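Local coordinates for minor capsid protein (Cafeteriavirus-dependent mavirus, PDB 6G42) that forms the pentameric, probably vertex-closing penton unit of the virophage capsid, built on a single jelly-roll fold, at residues C[165-169]-C[188-194]; C[201-207]-C[276-282]; C[39-45]-C[267-273]; C[51-55]-C[252-256]. All coordinates share one frame; numbering follows the deposited sequence.

Along the chain the segments come in the order 39-45, 51-55, 165-169, 188-194, 201-207, 252-256, 267-273 and 276-282. Interactions 2, 3 and 4 belong to the jelly-roll. Interactions 2 and 3 share strand 272-281, their centres about 27 Å apart. Interaction 4 joins strands 49-62 and 248-264 of the facing sheet, and its centre lies about 15 Å from that of interaction 2, where I206 packs on V53 between the two sheets. Interaction 1 closes within a separate lobe that the chain builds between strands 49-62 and 201-207, about 54 Å from interaction 3, centre to centre. Interactions 1 and 2 touch the second subunit and interactions 3 and 4 the third, so both lobes contribute to the pentamer.

Interaction 1: residues C[165-169]-C[188-194]; sequences DFNSF and ETQDAST
S168 plugs the concave side of loop 190-194. Its OG donates to A192 O over 2.8 Å, a bond reached because chi1 of 47° tucks the hydroxyl between the backbone N and carbonyl carbon. The S168 carbonyl is used as well: D191 N reaches S168 O at 3.2 Å with an almost straight N-H (175°), but from well above the carbonyl plane. A third link lies at the end of helix 160-165, where T194 OG1 donates in the carbonyl plane to D165 O at 3.0 Å.

The same T194 hydroxyl is gripped twice, for Q190 NE2 donates to T194 OG1 over 2.9 Å and does so within its own amide plane. Q190 OE1 accepts from F142 N, so both ends of the amide are tied and its rotation is fixed. The aliphatic part of Q190 makes a separate contact: CG lies over one face of the F169 ring, 3.9 Å from its centroid, in a CH-pi contact displaced toward the rim. Further out, the F166 ring meets F142 edge-to-face, while D165 binds Y73 and forms a salt bridge with K60 of the second subunit.

These bonds clasp a type I beta turn, F166 to F169, directly after helix 160-165, against the loop leaving strand 187-189, an edge strand of the three-stranded antiparallel sheet with 132-136 and 141-145.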
# COMPACT_ATOMS: atom_id res chain seq x y z
N ASP C 165 -12.82 21.16 13.17
CA ASP C 165 -12.95 19.72 13.42
C ASP C 165 -13.96 19.00 12.52
O ASP C 165 -13.89 17.78 12.38
CB ASP C 165 -13.23 19.45 14.90
CG ASP C 165 -12.03 19.74 15.80
OD1 ASP C 165 -10.95 20.14 15.29
OD2 ASP C 165 -12.16 19.57 17.02
N PHE C 166 -14.89 19.75 11.92
CA PHE C 166 -15.80 19.20 10.90
C PHE C 166 -15.66 19.98 9.58
O PHE C 166 -16.65 20.35 8.94
CB PHE C 166 -17.25 19.20 11.42
CG PHE C 166 -17.41 18.47 12.73
CD1 PHE C 166 -17.24 19.13 13.94
CD2 PHE C 166 -17.73 17.12 12.75
CE1 PHE C 166 -17.38 18.46 15.14
CE2 PHE C 166 -17.88 16.45 13.96
CZ PHE C 166 -17.71 17.13 15.16
N ASN C 167 -14.41 20.16 9.18
CA ASN C 167 -14.00 20.99 8.02
C ASN C 167 -14.49 20.55 6.64
O ASN C 167 -14.65 21.39 5.75
CB ASN C 167 -12.48 21.13 7.98
CG ASN C 167 -11.76 19.80 7.86
OD1 ASN C 167 -11.65 19.23 6.78
ND2 ASN C 167 -11.25 19.29 8.98
N SER C 168 -14.72 19.26 6.46
CA SER C 168 -15.13 18.71 5.16
C SER C 168 -16.60 18.99 4.73
O SER C 168 -17.00 18.60 3.64
CB SER C 168 -14.85 17.20 5.14
OG SER C 168 -15.31 16.58 6.32
N PHE C 169 -17.39 19.66 5.58
CA PHE C 169 -18.64 20.30 5.14
C PHE C 169 -18.31 21.56 4.32
O PHE C 169 -17.20 22.09 4.41
CB PHE C 169 -19.51 20.70 6.34
CG PHE C 169 -20.15 19.54 7.06
CD1 PHE C 169 -21.17 18.81 6.46
CD2 PHE C 169 -19.75 19.18 8.35
CE1 PHE C 169 -21.77 17.74 7.12
CE2 PHE C 169 -20.34 18.12 9.01
CZ PHE C 169 -21.35 17.39 8.39
N GLU C 188 -27.15 15.55 3.85
CA GLU C 188 -25.83 16.05 3.44
C GLU C 188 -24.74 15.46 4.35
O GLU C 188 -24.89 15.43 5.57
CB GLU C 188 -25.78 17.58 3.49
CG GLU C 188 -26.52 18.28 2.35
CD GLU C 188 -25.73 18.36 1.05
OE1 GLU C 188 -24.66 17.73 0.92
OE2 GLU C 188 -26.19 19.08 0.14
N THR C 189 -23.64 15.02 3.73
CA THR C 189 -22.55 14.34 4.44
C THR C 189 -21.21 15.03 4.15
O THR C 189 -21.08 15.76 3.18
CB THR C 189 -22.48 12.83 4.06
OG1 THR C 189 -21.39 12.20 4.75
CG2 THR C 189 -22.32 12.62 2.56
N GLN C 190 -20.24 14.80 5.04
CA GLN C 190 -18.87 15.29 4.87
C GLN C 190 -18.26 14.73 3.58
O GLN C 190 -18.53 13.59 3.22
CB GLN C 190 -18.00 14.82 6.05
CG GLN C 190 -18.24 15.54 7.37
CD GLN C 190 -17.33 15.02 8.49
OE1 GLN C 190 -17.47 13.88 8.94
NE2 GLN C 190 -16.41 15.87 8.96
N ASP C 191 -17.43 15.53 2.90
CA ASP C 191 -16.69 15.02 1.73
C ASP C 191 -15.44 14.17 2.09
O ASP C 191 -14.83 13.56 1.21
CB ASP C 191 -16.38 16.13 0.68
CG ASP C 191 -15.35 17.18 1.15
OD1 ASP C 191 -14.24 16.82 1.60
OD2 ASP C 191 -15.63 18.39 0.99
N ALA C 192 -15.09 14.13 3.38
CA ALA C 192 -13.93 13.37 3.88
C ALA C 192 -14.03 13.09 5.38
O ALA C 192 -14.64 13.87 6.13
CB ALA C 192 -12.65 14.13 3.59
N SER C 193 -13.42 12.00 5.82
CA SER C 193 -13.38 11.63 7.23
C SER C 193 -12.52 12.63 8.01
O SER C 193 -11.46 13.03 7.53
CB SER C 193 -12.83 10.21 7.39
OG SER C 193 -12.96 9.77 8.73
N THR C 194 -13.00 13.04 9.19
CA THR C 194 -12.27 13.98 10.07
C THR C 194 -12.06 13.45 11.51
O THR C 194 -11.86 14.22 12.44
CB THR C 194 -12.97 15.36 10.15
OG1 THR C 194 -14.24 15.23 10.81
CG2 THR C 194 -13.15 15.95 8.76

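Interaction 2: residues C[201-207]-C[276-282]; sequences ISHIVIE and SFTIYDY
Y280 O is gripped by two successive amides. S202 N approaches it in the carbonyl plane at 3.1 Å, and H203 N comes somewhat tilted from that plane at 3.3 Å. Both residues therefore face Y280, the signature of a classic beta bulge, and the pairing shifts by one residue between I201 and H203. Beyond the bulge the ladder is regular: V205 and T278, then E207 and S276, are hydrogen-bonded pairs, with I204-I279 and I206-F277 non-hydrogen-bonded pairs between them.

The bulge also places S202 beside Y282, just past the end of the partner strand. Its CB sits over the centre of the Y282 ring, 3.5 Å from the centroid, in a CH-pi contact. S202 OG bonds K239, and H59 of the second subunit stacks on Y282, so this end of the strand pair is built into the subunit interface.

On the face carrying I204, I206, F277 and I279, the I206 side chain runs alongside F277. I206 CG1 lies over one face of that ring, 3.6 Å from the centroid and offset toward the rim, with V53 and F56 packing on I206 from the other sheet. The opposite face is more polar: E207 chi1 of 49° puts CG between the backbone N and the carbonyl carbon, and the extended chain beyond carries the carboxylate across T278, whose OG1 gives a weak bond to E207 OE2 at 3.0 Å.

An antiparallel pair with one side turned into the sandwich core and a classic bulge at its end fits the jelly-roll of a capsid protein.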
# COMPACT_ATOMS: atom_id res chain seq x y z
N ILE C 201 -5.67 11.32 21.28
CA ILE C 201 -4.48 10.51 21.47
C ILE C 201 -3.45 10.79 20.38
O ILE C 201 -3.74 10.63 19.18
CB ILE C 201 -4.83 9.01 21.50
CG1 ILE C 201 -5.87 8.79 22.61
CG2 ILE C 201 -3.58 8.16 21.73
CD1 ILE C 201 -6.33 7.37 22.78
N SER C 202 -2.25 11.19 20.81
CA SER C 202 -1.15 11.55 19.92
C SER C 202 -0.11 10.43 19.80
O SER C 202 0.10 9.89 18.72
CB SER C 202 -0.48 12.83 20.41
OG SER C 202 0.75 13.06 19.74
N HIS C 203 0.51 10.10 20.93
CA HIS C 203 1.62 9.13 21.00
C HIS C 203 1.38 8.12 22.12
O HIS C 203 0.63 8.39 23.06
CB HIS C 203 2.94 9.86 21.26
CG HIS C 203 3.62 10.39 20.03
ND1 HIS C 203 3.40 11.66 19.54
CD2 HIS C 203 4.53 9.82 19.21
CE1 HIS C 203 4.14 11.85 18.47
NE2 HIS C 203 4.84 10.75 18.24
N ILE C 204 2.02 6.95 21.99
CA ILE C 204 2.07 5.93 23.04
C ILE C 204 3.55 5.60 23.20
O ILE C 204 4.23 5.26 22.23
CB ILE C 204 1.30 4.64 22.68
CG1 ILE C 204 -0.20 4.93 22.56
CG2 ILE C 204 1.54 3.55 23.72
CD1 ILE C 204 -1.01 3.80 21.95
N VAL C 205 4.02 5.69 24.44
CA VAL C 205 5.44 5.66 24.76
C VAL C 205 5.72 4.53 25.74
O VAL C 205 4.87 4.21 26.56
CB VAL C 205 5.84 7.01 25.40
CG1 VAL C 205 7.22 6.96 26.06
CG2 VAL C 205 5.81 8.13 24.37
N ILE C 206 6.91 3.95 25.63
CA ILE C 206 7.48 3.08 26.67
C ILE C 206 8.54 3.89 27.42
O ILE C 206 9.49 4.39 26.80
CB ILE C 206 8.14 1.82 26.08
CG1 ILE C 206 7.08 0.95 25.39
CG2 ILE C 206 8.86 1.02 27.16
CD1 ILE C 206 7.64 -0.21 24.60
N GLU C 207 8.38 4.01 28.75
CA GLU C 207 9.34 4.71 29.62
C GLU C 207 9.84 3.84 30.79
O GLU C 207 9.25 2.79 31.10
CB GLU C 207 8.77 6.05 30.13
CG GLU C 207 7.37 6.01 30.72
CD GLU C 207 6.81 7.40 31.03
OE1 GLU C 207 7.13 8.38 30.31
OE2 GLU C 207 6.03 7.53 31.99
N SER C 276 7.18 0.70 31.55
CA SER C 276 5.75 0.98 31.58
C SER C 276 5.30 1.73 30.33
O SER C 276 6.08 2.47 29.74
CB SER C 276 5.35 1.76 32.84
OG SER C 276 6.28 2.78 33.13
N PHE C 277 4.03 1.52 29.97
CA PHE C 277 3.41 2.14 28.80
C PHE C 277 2.57 3.36 29.20
O PHE C 277 1.76 3.29 30.13
CB PHE C 277 2.55 1.12 28.05
CG PHE C 277 3.34 0.12 27.24
CD1 PHE C 277 4.00 -0.94 27.86
CD2 PHE C 277 3.44 0.25 25.86
CE1 PHE C 277 4.73 -1.85 27.12
CE2 PHE C 277 4.17 -0.66 25.11
CZ PHE C 277 4.82 -1.72 25.74
N THR C 278 2.76 4.46 28.49
CA THR C 278 2.15 5.74 28.81
C THR C 278 1.59 6.36 27.54
O THR C 278 2.23 6.32 26.49
CB THR C 278 3.19 6.71 29.39
OG1 THR C 278 3.98 6.05 30.39
CG2 THR C 278 2.51 7.90 30.02
N ILE C 279 0.40 6.95 27.66
CA ILE C 279 -0.28 7.60 26.55
C ILE C 279 -0.13 9.11 26.73
O ILE C 279 -0.44 9.63 27.79
CB ILE C 279 -1.79 7.25 26.53
CG1 ILE C 279 -2.01 5.73 26.50
CG2 ILE C 279 -2.48 7.87 25.32
CD1 ILE C 279 -3.39 5.30 26.95
N TYR C 280 0.34 9.79 25.68
CA TYR C 280 0.35 11.27 25.62
C TYR C 280 -0.79 11.76 24.76
O TYR C 280 -0.93 11.33 23.62
CB TYR C 280 1.68 11.77 25.04
CG TYR C 280 2.79 11.77 26.05
CD1 TYR C 280 3.47 10.60 26.36
CD2 TYR C 280 3.16 12.94 26.71
CE1 TYR C 280 4.49 10.59 27.30
CE2 TYR C 280 4.17 12.94 27.65
CZ TYR C 280 4.84 11.76 27.94
OH TYR C 280 5.85 11.77 28.88
N ASP C 281 -1.61 12.67 25.30
CA ASP C 281 -2.64 13.34 24.51
C ASP C 281 -2.05 14.54 23.75
O ASP C 281 -0.90 14.91 23.97
CB ASP C 281 -3.81 13.81 25.41
CG ASP C 281 -4.69 12.65 25.90
OD1 ASP C 281 -4.34 11.47 25.70
OD2 ASP C 281 -5.76 12.93 26.49
N TYR C 282 -2.84 15.13 22.86
CA TYR C 282 -2.41 16.30 22.07
C TYR C 282 -2.19 17.57 22.91
O TYR C 282 -1.34 18.38 22.56
CB TYR C 282 -3.36 16.58 20.90
CG TYR C 282 -3.06 15.69 19.72
CD1 TYR C 282 -1.92 15.88 18.96
CD2 TYR C 282 -3.91 14.65 19.38
CE1 TYR C 282 -1.63 15.06 17.89
CE2 TYR C 282 -3.63 13.82 18.30
CZ TYR C 282 -2.49 14.02 17.56
OH TYR C 282 -2.21 13.21 16.50

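Interaction 3: residues C[39-45]-C[267-273]; sequences SSTILDP and QTNFNRF
T268, I42 and L43 bury the most surface here: T268 packs on the backbone of D44 and P45, while I42 and L43 share the F270 ring. The T268 CB lies 3.4 Å from D44 O, and T268 OG1 comes to 3.5 Å from P45 CA.

The apolar packing centres on F270, whose ring takes two methyl groups near its far end. L43 CD1 approaches F270 CE1 at 3.5 Å, and I42 CD1 approaches F270 CE2 at 3.6 Å. Both branches come in obliquely, L43 CD1 at the CE1-CZ side and I42 CD1 at the CE2 side. F270 points its CB away from segment 39-45, yet chi1 of 67° sets CG between the backbone N and the carbonyl carbon and swings the ring back to meet them. I42 CD1 has a second aromatic partner: it meets the edge of F273 near the ring plane, 3.9 Å from CE1, with the two side chains crossing at about a right angle. At the solvent-exposed margin, T41 CG2 rests 3.4 Å from N269 O.

Segment 39-45 is the loop linking strands 33-37 and 49-62, and segment 267-273 leads into strand 272-281, which pairs with strand 33-37 through F273 and I36. Behind the contact L43 packs on F303 of strand 296-305 and I9 of strand 8-15, P212 touches F270, and L217 of the third subunit touches I42.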
# COMPACT_ATOMS: atom_id res chain seq x y z
N SER C 39 18.94 -13.27 36.93
CA SER C 39 19.92 -13.84 37.87
C SER C 39 21.25 -13.10 37.81
O SER C 39 21.69 -12.52 38.81
CB SER C 39 20.15 -15.33 37.61
OG SER C 39 18.95 -16.06 37.80
N SER C 40 21.87 -13.13 36.63
CA SER C 40 23.14 -12.44 36.39
C SER C 40 22.91 -11.18 35.56
O SER C 40 21.79 -10.93 35.09
CB SER C 40 24.13 -13.38 35.70
OG SER C 40 23.58 -13.89 34.50
N THR C 41 23.96 -10.38 35.40
CA THR C 41 23.90 -9.14 34.64
C THR C 41 23.59 -9.40 33.16
O THR C 41 24.03 -10.40 32.60
CB THR C 41 25.21 -8.32 34.75
OG1 THR C 41 26.33 -9.17 34.46
CG2 THR C 41 25.36 -7.73 36.14
N ILE C 42 22.82 -8.50 32.57
CA ILE C 42 22.32 -8.65 31.20
C ILE C 42 23.41 -8.39 30.15
O ILE C 42 23.54 -9.15 29.19
CB ILE C 42 21.10 -7.72 30.96
CG1 ILE C 42 19.97 -8.07 31.93
CG2 ILE C 42 20.60 -7.83 29.52
CD1 ILE C 42 19.00 -6.94 32.19
N LEU C 43 24.18 -7.32 30.36
CA LEU C 43 25.21 -6.86 29.41
C LEU C 43 26.64 -7.15 29.88
O LEU C 43 26.90 -7.33 31.08
CB LEU C 43 25.05 -5.35 29.19
CG LEU C 43 23.66 -4.86 28.77
CD1 LEU C 43 23.57 -3.34 28.85
CD2 LEU C 43 23.32 -5.34 27.37
N ASP C 44 27.57 -7.20 28.93
CA ASP C 44 29.01 -7.30 29.23
C ASP C 44 29.52 -5.96 29.75
O ASP C 44 29.08 -4.91 29.27
CB ASP C 44 29.84 -7.68 27.99
CG ASP C 44 29.51 -9.06 27.44
OD1 ASP C 44 28.43 -9.61 27.76
OD2 ASP C 44 30.34 -9.59 26.68
N PRO C 45 30.44 -5.98 30.74
CA PRO C 45 31.04 -4.71 31.20
C PRO C 45 32.06 -4.10 30.23
O PRO C 45 32.27 -2.89 30.26
CB PRO C 45 31.70 -5.10 32.53
CG PRO C 45 31.98 -6.55 32.41
CD PRO C 45 30.91 -7.13 31.54
N GLN C 267 25.26 2.71 31.54
CA GLN C 267 25.87 1.78 32.49
C GLN C 267 25.61 0.33 32.09
O GLN C 267 24.50 -0.02 31.71
CB GLN C 267 25.32 2.00 33.91
CG GLN C 267 25.27 3.46 34.34
CD GLN C 267 24.81 3.62 35.78
OE1 GLN C 267 23.74 4.16 36.03
NE2 GLN C 267 25.63 3.16 36.73
N THR C 268 26.64 -0.51 32.20
CA THR C 268 26.59 -1.92 31.80
C THR C 268 26.31 -2.90 32.95
O THR C 268 26.00 -4.07 32.70
CB THR C 268 27.92 -2.35 31.17
OG1 THR C 268 29.01 -1.99 32.04
CG2 THR C 268 28.12 -1.67 29.82
N ASN C 269 26.41 -2.43 34.19
CA ASN C 269 26.40 -3.32 35.38
C ASN C 269 25.01 -3.68 35.94
O ASN C 269 24.93 -4.43 36.91
CB ASN C 269 27.27 -2.71 36.49
CG ASN C 269 26.62 -1.50 37.16
OD1 ASN C 269 26.02 -0.65 36.50
ND2 ASN C 269 26.75 -1.41 38.49
N PHE C 270 23.94 -3.18 35.32
CA PHE C 270 22.58 -3.36 35.86
C PHE C 270 22.05 -4.79 35.72
O PHE C 270 22.49 -5.57 34.88
CB PHE C 270 21.58 -2.35 35.29
CG PHE C 270 21.29 -2.51 33.82
CD1 PHE C 270 22.03 -1.82 32.87
CD2 PHE C 270 20.26 -3.34 33.38
CE1 PHE C 270 21.78 -1.96 31.52
CE2 PHE C 270 20.00 -3.49 32.02
CZ PHE C 270 20.76 -2.80 31.09
N ASN C 271 21.07 -5.07 36.57
CA ASN C 271 20.50 -6.41 36.76
C ASN C 271 18.99 -6.47 36.52
O ASN C 271 18.46 -7.49 36.08
CB ASN C 271 20.82 -6.81 38.20
CG ASN C 271 20.61 -8.28 38.47
OD1 ASN C 271 20.53 -9.10 37.55
ND2 ASN C 271 20.55 -8.63 39.74
N ARG C 272 18.30 -5.38 36.84
CA ARG C 272 16.86 -5.27 36.69
C ARG C 272 16.46 -3.85 36.33
O ARG C 272 17.20 -2.90 36.58
CB ARG C 272 16.17 -5.70 37.99
CG ARG C 272 16.48 -4.83 39.20
CD ARG C 272 16.06 -5.49 40.51
NE ARG C 272 14.62 -5.41 40.75
CZ ARG C 272 14.01 -5.86 41.85
NH1 ARG C 272 14.69 -6.45 42.83
NH2 ARG C 272 12.69 -5.74 41.96
N PHE C 273 15.28 -3.72 35.73
CA PHE C 273 14.69 -2.41 35.43
C PHE C 273 13.19 -2.53 35.20
O PHE C 273 12.66 -3.62 35.02
CB PHE C 273 15.37 -1.75 34.22
CG PHE C 273 15.33 -2.57 32.96
CD1 PHE C 273 16.29 -3.54 32.71
CD2 PHE C 273 14.34 -2.35 32.01
CE1 PHE C 273 16.26 -4.29 31.54
CE2 PHE C 273 14.30 -3.10 30.84
CZ PHE C 273 15.26 -4.07 30.61

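Interaction 4: residues C[51-55]-C[252-256]; sequences LIVEE and LFRVE
V255 overlaps the carboxylate end of E54, the two side chains crossing at about a right angle, with V255 CG1 against E54 OE1. E54 points its CB away from segment 252-256, but a bend at chi2 (71°) folds the acid back over the valine. The other branch, V255 CG2, reaches I52 CD1 at 4.1 Å, so V255 is touched by both a polar and an apolar residue. E54 OE1 has a weak hydrogen bond to N260 of the third subunit.

The backbone beneath is joined by one hydrogen bond, V255 N to E54 O at 3.0 Å, which runs nearly along the C=O axis although the N-H is bent (141°). The pairing is short, consistent with both partners departing from regular strand. E54 and E55 both face K300 in a classic beta bulge, and V255 is the centre of an inverse gamma turn in which E256 N bonds R254 O over 2.8 Å. The strands belong to the sheet of the jelly-roll sandwich in which 248-264 is an edge strand within the chain, and their short axes make 121°, far from a straight antiparallel run.

E55 and R254 form a non-hydrogen-bonded pair, their side chains side by side and pointing the same way. The carboxylate and guanidinium planes are only modestly inclined to each other, but E55 OE2 stays 5.2 Å from R254 NE; it accepts instead from H203 NE2 of the third subunit. The F253 ring turns its edge to V53 O, 3.6 Å from CE2, and meets the F56 ring of the neighbouring strand.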
# COMPACT_ATOMS: atom_id res chain seq x y z
N LEU C 51 20.23 0.69 22.73
CA LEU C 51 18.94 0.05 22.96
C LEU C 51 17.93 0.48 21.89
O LEU C 51 17.76 1.69 21.64
CB LEU C 51 18.39 0.43 24.33
CG LEU C 51 16.92 0.08 24.64
CD1 LEU C 51 16.72 -1.42 24.69
CD2 LEU C 51 16.51 0.72 25.94
N ILE C 52 17.25 -0.50 21.30
CA ILE C 52 16.13 -0.25 20.39
C ILE C 52 14.98 -1.22 20.68
O ILE C 52 15.21 -2.41 20.91
CB ILE C 52 16.56 -0.32 18.90
CG1 ILE C 52 15.39 0.01 17.97
CG2 ILE C 52 17.14 -1.68 18.53
CD1 ILE C 52 15.84 0.44 16.59
N VAL C 53 13.76 -0.68 20.69
CA VAL C 53 12.55 -1.47 20.85
C VAL C 53 12.21 -2.03 19.47
O VAL C 53 11.71 -1.31 18.61
CB VAL C 53 11.39 -0.62 21.41
CG1 VAL C 53 10.10 -1.44 21.54
CG2 VAL C 53 11.78 -0.04 22.77
N GLU C 54 12.50 -3.32 19.27
CA GLU C 54 12.23 -4.01 18.00
C GLU C 54 10.72 -4.14 17.72
O GLU C 54 10.26 -3.84 16.62
CB GLU C 54 12.89 -5.40 18.03
CG GLU C 54 12.70 -6.28 16.79
CD GLU C 54 13.47 -5.81 15.57
OE1 GLU C 54 14.32 -4.89 15.69
OE2 GLU C 54 13.23 -6.39 14.47
N GLU C 55 9.97 -4.60 18.72
CA GLU C 55 8.56 -4.94 18.52
C GLU C 55 7.77 -4.91 19.83
O GLU C 55 8.28 -5.31 20.88
CB GLU C 55 8.50 -6.32 17.85
CG GLU C 55 7.20 -7.11 17.93
CD GLU C 55 7.26 -8.43 17.16
OE1 GLU C 55 8.36 -9.03 17.07
OE2 GLU C 55 6.20 -8.88 16.65
N LEU C 252 -0.23 -3.30 16.99
CA LEU C 252 1.05 -3.93 16.67
C LEU C 252 2.06 -2.89 16.18
O LEU C 252 1.73 -2.00 15.39
CB LEU C 252 0.82 -4.99 15.59
CG LEU C 252 2.02 -5.81 15.12
CD1 LEU C 252 2.58 -6.65 16.26
CD2 LEU C 252 1.60 -6.70 13.95
N PHE C 253 3.30 -3.01 16.69
CA PHE C 253 4.44 -2.23 16.20
C PHE C 253 5.62 -3.17 15.88
O PHE C 253 5.93 -4.06 16.67
CB PHE C 253 4.86 -1.16 17.21
CG PHE C 253 6.18 -0.52 16.89
CD1 PHE C 253 6.30 0.33 15.79
CD2 PHE C 253 7.31 -0.78 17.65
CE1 PHE C 253 7.52 0.92 15.48
CE2 PHE C 253 8.53 -0.20 17.34
CZ PHE C 253 8.63 0.65 16.25
N ARG C 254 6.24 -2.95 14.73
CA ARG C 254 7.47 -3.62 14.32
C ARG C 254 8.39 -2.60 13.63
O ARG C 254 7.93 -1.85 12.77
CB ARG C 254 7.15 -4.77 13.36
CG ARG C 254 6.42 -5.94 14.02
CD ARG C 254 5.95 -6.96 12.99
NE ARG C 254 4.75 -6.53 12.25
CZ ARG C 254 4.15 -7.23 11.29
NH1 ARG C 254 4.61 -8.43 10.92
NH2 ARG C 254 3.07 -6.73 10.69
N VAL C 255 9.67 -2.57 14.00
CA VAL C 255 10.57 -1.47 13.58
C VAL C 255 11.09 -1.61 12.13
O VAL C 255 12.28 -1.72 11.86
CB VAL C 255 11.71 -1.24 14.63
CG1 VAL C 255 12.79 -2.33 14.60
CG2 VAL C 255 12.32 0.15 14.48
N GLU C 256 10.16 -1.55 11.18
CA GLU C 256 10.51 -1.56 9.74
C GLU C 256 10.79 -0.15 9.19
O GLU C 256 11.30 -0.02 8.07
CB GLU C 256 9.40 -2.27 8.93
CG GLU C 256 8.05 -1.56 8.87
CD GLU C 256 6.87 -2.53 8.88
OE1 GLU C 256 6.89 -3.51 8.12
OE2 GLU C 256 5.92 -2.31 9.66